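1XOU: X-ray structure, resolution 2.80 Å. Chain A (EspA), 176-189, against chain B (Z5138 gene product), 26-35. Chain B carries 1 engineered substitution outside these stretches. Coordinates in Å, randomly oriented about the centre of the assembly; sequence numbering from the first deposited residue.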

# COMPACT_ATOMS: atom_id res chain seq x y z
N ASP A 176 -1.59 -1.69 -6.14
CA ASP A 176 -2.08 -0.34 -6.39
C ASP A 176 -0.97 0.68 -6.16
O ASP A 176 -0.74 1.57 -6.98
CB ASP A 176 -3.26 -0.03 -5.47
CG ASP A 176 -4.52 -0.79 -5.86
OD1 ASP A 176 -5.44 -0.89 -5.01
OD2 ASP A 176 -4.59 -1.27 -7.01
N MSE A 177 -0.28 0.57 -5.03
CA MSE A 177 0.79 1.52 -4.74
C MSE A 177 1.90 1.43 -5.76
O MSE A 177 2.61 2.40 -6.01
CB MSE A 177 1.34 1.30 -3.33
CG MSE A 177 0.39 1.80 -2.24
SE MSE A 177 -0.37 3.57 -2.65
CE MSE A 177 1.14 4.65 -2.08
N GLN A 178 2.04 0.27 -6.38
CA GLN A 178 3.07 0.08 -7.40
C GLN A 178 2.67 0.73 -8.72
O GLN A 178 3.48 1.41 -9.36
CB GLN A 178 3.34 -1.40 -7.59
CG GLN A 178 4.47 -1.89 -6.73
CD GLN A 178 4.56 -3.39 -6.69
OE1 GLN A 178 5.62 -3.94 -6.42
NE2 GLN A 178 3.45 -4.07 -6.95
N SER A 179 1.42 0.51 -9.12
CA SER A 179 0.89 1.10 -10.34
C SER A 179 1.00 2.61 -10.18
O SER A 179 1.34 3.32 -11.13
CB SER A 179 -0.58 0.71 -10.52
OG SER A 179 -0.74 -0.69 -10.48
N LEU A 180 0.70 3.08 -8.98
CA LEU A 180 0.78 4.50 -8.69
C LEU A 180 2.17 4.97 -9.04
O LEU A 180 2.34 5.88 -9.85
CB LEU A 180 0.52 4.76 -7.20
CG LEU A 180 -0.23 6.04 -6.82
CD1 LEU A 180 0.21 6.40 -5.40
CD2 LEU A 180 0.05 7.19 -7.78
N GLN A 181 3.17 4.33 -8.44
CA GLN A 181 4.56 4.66 -8.69
C GLN A 181 4.90 4.61 -10.18
O GLN A 181 5.50 5.54 -10.72
CB GLN A 181 5.49 3.69 -7.97
CG GLN A 181 6.16 4.24 -6.72
CD GLN A 181 7.28 3.35 -6.23
OE1 GLN A 181 7.83 3.57 -5.14
NE2 GLN A 181 7.63 2.34 -7.02
N TYR A 182 4.52 3.52 -10.82
CA TYR A 182 4.80 3.34 -12.24
C TYR A 182 4.17 4.44 -13.09
O TYR A 182 4.85 5.09 -13.88
CB TYR A 182 4.32 1.95 -12.69
CG TYR A 182 4.52 1.66 -14.17
CD1 TYR A 182 3.46 1.82 -15.08
CD2 TYR A 182 5.75 1.22 -14.65
CE1 TYR A 182 3.64 1.56 -16.44
CE2 TYR A 182 5.94 0.96 -16.02
CZ TYR A 182 4.88 1.13 -16.90
OH TYR A 182 5.05 0.87 -18.24
N ARG A 183 2.86 4.67 -12.92
CA ARG A 183 2.18 5.70 -13.67
C ARG A 183 2.77 7.09 -13.39
O ARG A 183 2.92 7.90 -14.31
CB ARG A 183 0.67 5.69 -13.37
CG ARG A 183 -0.05 4.49 -13.97
CD ARG A 183 -1.58 4.64 -13.97
NE ARG A 183 -2.00 5.91 -14.58
CZ ARG A 183 -3.13 6.08 -15.27
NH1 ARG A 183 -3.42 7.28 -15.78
NH2 ARG A 183 -3.95 5.07 -15.48
N THR A 184 3.12 7.36 -12.14
CA THR A 184 3.70 8.66 -11.80
C THR A 184 4.99 8.84 -12.57
O THR A 184 5.13 9.78 -13.36
CB THR A 184 4.01 8.79 -10.30
OG1 THR A 184 2.81 8.63 -9.54
CG2 THR A 184 4.61 10.15 -9.99
N ILE A 185 5.93 7.93 -12.35
CA ILE A 185 7.23 7.97 -13.00
C ILE A 185 7.12 7.98 -14.51
O ILE A 185 7.87 8.68 -15.19
CB ILE A 185 8.09 6.79 -12.52
CG1 ILE A 185 8.60 7.11 -11.12
CG2 ILE A 185 9.22 6.51 -13.51
CD1 ILE A 185 9.39 6.01 -10.50
N SER A 186 6.19 7.20 -15.03
CA SER A 186 5.98 7.18 -16.47
C SER A 186 5.58 8.59 -16.91
O SER A 186 6.11 9.12 -17.87
CB SER A 186 4.87 6.18 -16.82
OG SER A 186 4.29 6.51 -18.06
N GLY A 187 4.64 9.19 -16.17
CA GLY A 187 4.17 10.52 -16.49
C GLY A 187 5.22 11.62 -16.38
O GLY A 187 5.18 12.59 -17.13
N ILE A 188 6.16 11.48 -15.45
CA ILE A 188 7.21 12.48 -15.28
C ILE A 188 8.22 12.38 -16.42
O ILE A 188 9.03 13.28 -16.61
CB ILE A 188 7.97 12.30 -13.95
CG1 ILE A 188 7.01 12.43 -12.77
CG2 ILE A 188 9.06 13.35 -13.83
CD1 ILE A 188 7.68 12.33 -11.41
N SER A 189 8.16 11.30 -17.18
CA SER A 189 9.11 11.11 -18.27
C SER A 189 8.49 11.09 -19.67
O SER A 189 9.19 10.81 -20.64
CB SER A 189 9.92 9.83 -18.05
OG SER A 189 9.09 8.69 -18.13
N LYS B 26 8.53 -0.16 2.05
CA LYS B 26 9.60 0.19 1.13
C LYS B 26 9.07 1.06 0.01
O LYS B 26 9.67 2.09 -0.31
CB LYS B 26 10.24 -1.06 0.53
CG LYS B 26 11.06 -1.91 1.50
CD LYS B 26 11.51 -3.20 0.80
CE LYS B 26 12.48 -4.02 1.64
NZ LYS B 26 13.11 -5.09 0.82
N ILE B 27 7.95 0.66 -0.60
CA ILE B 27 7.34 1.42 -1.69
C ILE B 27 7.11 2.87 -1.22
O ILE B 27 7.32 3.84 -1.96
CB ILE B 27 5.95 0.88 -2.08
CG1 ILE B 27 6.03 -0.62 -2.41
CG2 ILE B 27 5.41 1.67 -3.27
CD1 ILE B 27 6.79 -0.95 -3.66
N ILE B 28 6.64 3.00 0.02
CA ILE B 28 6.38 4.32 0.56
C ILE B 28 7.67 5.12 0.62
O ILE B 28 7.69 6.30 0.29
CB ILE B 28 5.75 4.21 1.97
CG1 ILE B 28 4.29 3.79 1.84
CG2 ILE B 28 5.89 5.52 2.73
CD1 ILE B 28 3.64 3.48 3.15
N ALA B 29 8.75 4.47 1.03
CA ALA B 29 10.04 5.15 1.10
C ALA B 29 10.50 5.59 -0.30
O ALA B 29 10.93 6.72 -0.48
CB ALA B 29 11.07 4.23 1.73
N GLU B 30 10.38 4.71 -1.29
CA GLU B 30 10.78 5.04 -2.66
C GLU B 30 10.03 6.26 -3.18
O GLU B 30 10.47 6.89 -4.15
CB GLU B 30 10.51 3.88 -3.63
CG GLU B 30 11.16 2.58 -3.24
CD GLU B 30 10.99 1.49 -4.29
OE1 GLU B 30 9.85 1.28 -4.80
OE2 GLU B 30 11.99 0.81 -4.59
N PHE B 31 8.90 6.59 -2.55
CA PHE B 31 8.12 7.75 -2.99
C PHE B 31 8.83 9.08 -2.74
O PHE B 31 8.37 10.11 -3.22
CB PHE B 31 6.72 7.76 -2.36
CG PHE B 31 5.63 7.32 -3.30
CD1 PHE B 31 5.27 5.98 -3.40
CD2 PHE B 31 5.00 8.25 -4.13
CE1 PHE B 31 4.30 5.56 -4.32
CE2 PHE B 31 4.02 7.85 -5.05
CZ PHE B 31 3.67 6.49 -5.14
N ASP B 32 9.93 9.06 -2.00
CA ASP B 32 10.65 10.32 -1.79
C ASP B 32 11.40 10.60 -3.10
O ASP B 32 11.63 11.76 -3.45
CB ASP B 32 11.63 10.25 -0.62
CG ASP B 32 11.96 11.64 -0.07
OD1 ASP B 32 11.10 12.24 0.62
OD2 ASP B 32 13.07 12.15 -0.35
N VAL B 33 11.79 9.54 -3.80
CA VAL B 33 12.47 9.70 -5.08
C VAL B 33 11.42 10.31 -6.01
O VAL B 33 11.72 11.19 -6.82
CB VAL B 33 12.92 8.34 -5.65
CG1 VAL B 33 13.56 8.53 -7.02
CG2 VAL B 33 13.91 7.70 -4.71
N VAL B 34 10.19 9.83 -5.89
CA VAL B 34 9.11 10.36 -6.70
C VAL B 34 8.90 11.82 -6.33
O VAL B 34 8.63 12.65 -7.19
CB VAL B 34 7.82 9.58 -6.48
CG1 VAL B 34 6.68 10.26 -7.20
CG2 VAL B 34 7.97 8.15 -6.99
N LYS B 35 9.04 12.14 -5.05
CA LYS B 35 8.89 13.51 -4.59
C LYS B 35 9.95 14.37 -5.26
O LYS B 35 9.63 15.33 -5.96
CB LYS B 35 9.05 13.56 -3.07
CG LYS B 35 8.59 14.86 -2.41
CD LYS B 35 8.36 14.66 -0.90
CE LYS B 35 7.33 13.52 -0.61
NZ LYS B 35 7.02 13.32 0.84

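The most unusual feature of this contact is that a polar side chain, Gln A181, serves as the knob in an otherwise largely apolar contact between two helices, lodged among Ile B27, Glu B30, Phe B31 and Val B34. Its CA-to-CB bond points sideways, yet the end of the side chain comes nearer to chain B. The aliphatic part packs tightly: CG of Gln A181 lies 3.3 Å from CE1 of Phe B31. The terminal amide approaches polar atoms of Ile B27 and Glu B30, but its modelled orientation is probably turned over, and whether it bonds there remains open.

Around this knob the pair illustrates a general principle of coiled-coil packing: two helices running nearly parallel, here at 15°, can keep their side chains in step over successive turns. The axes approach to 10.5 Å, and Met A177, Gln A181 and Ile A185 come level with Ile B27, Phe B31 and Val B34. The spacing is four and four residues in chain A but four and three in chain B, where the helix is kinked and the N atoms of Asp B32 and Val B33 lack the usual bond four residues back and bond instead to O of Ala B29 and O of Glu B30, each at 3.0 Å.

Most of the remaining meetings are between apolar groups. At one end, CB of the selenomethionine Met A177 lies 4.1 Å from CG2 of Ile B27, while its CE reaches to 4.0 Å from CE1 of Phe B31. The buried ring of Phe B31 also receives Leu A180, whose CD1 is 3.5 Å from CZ of Phe B31. Further along, Val B34 takes over: its CG1 meets CG2 of Thr A184 at 3.5 Å, and its CG2 lies 4.3 Å from CG1 of Ile A185. Thr A184 thus presents a methyl to the partner, while its OG1 lies 2.8 Å from O of Leu A180 in its own helix.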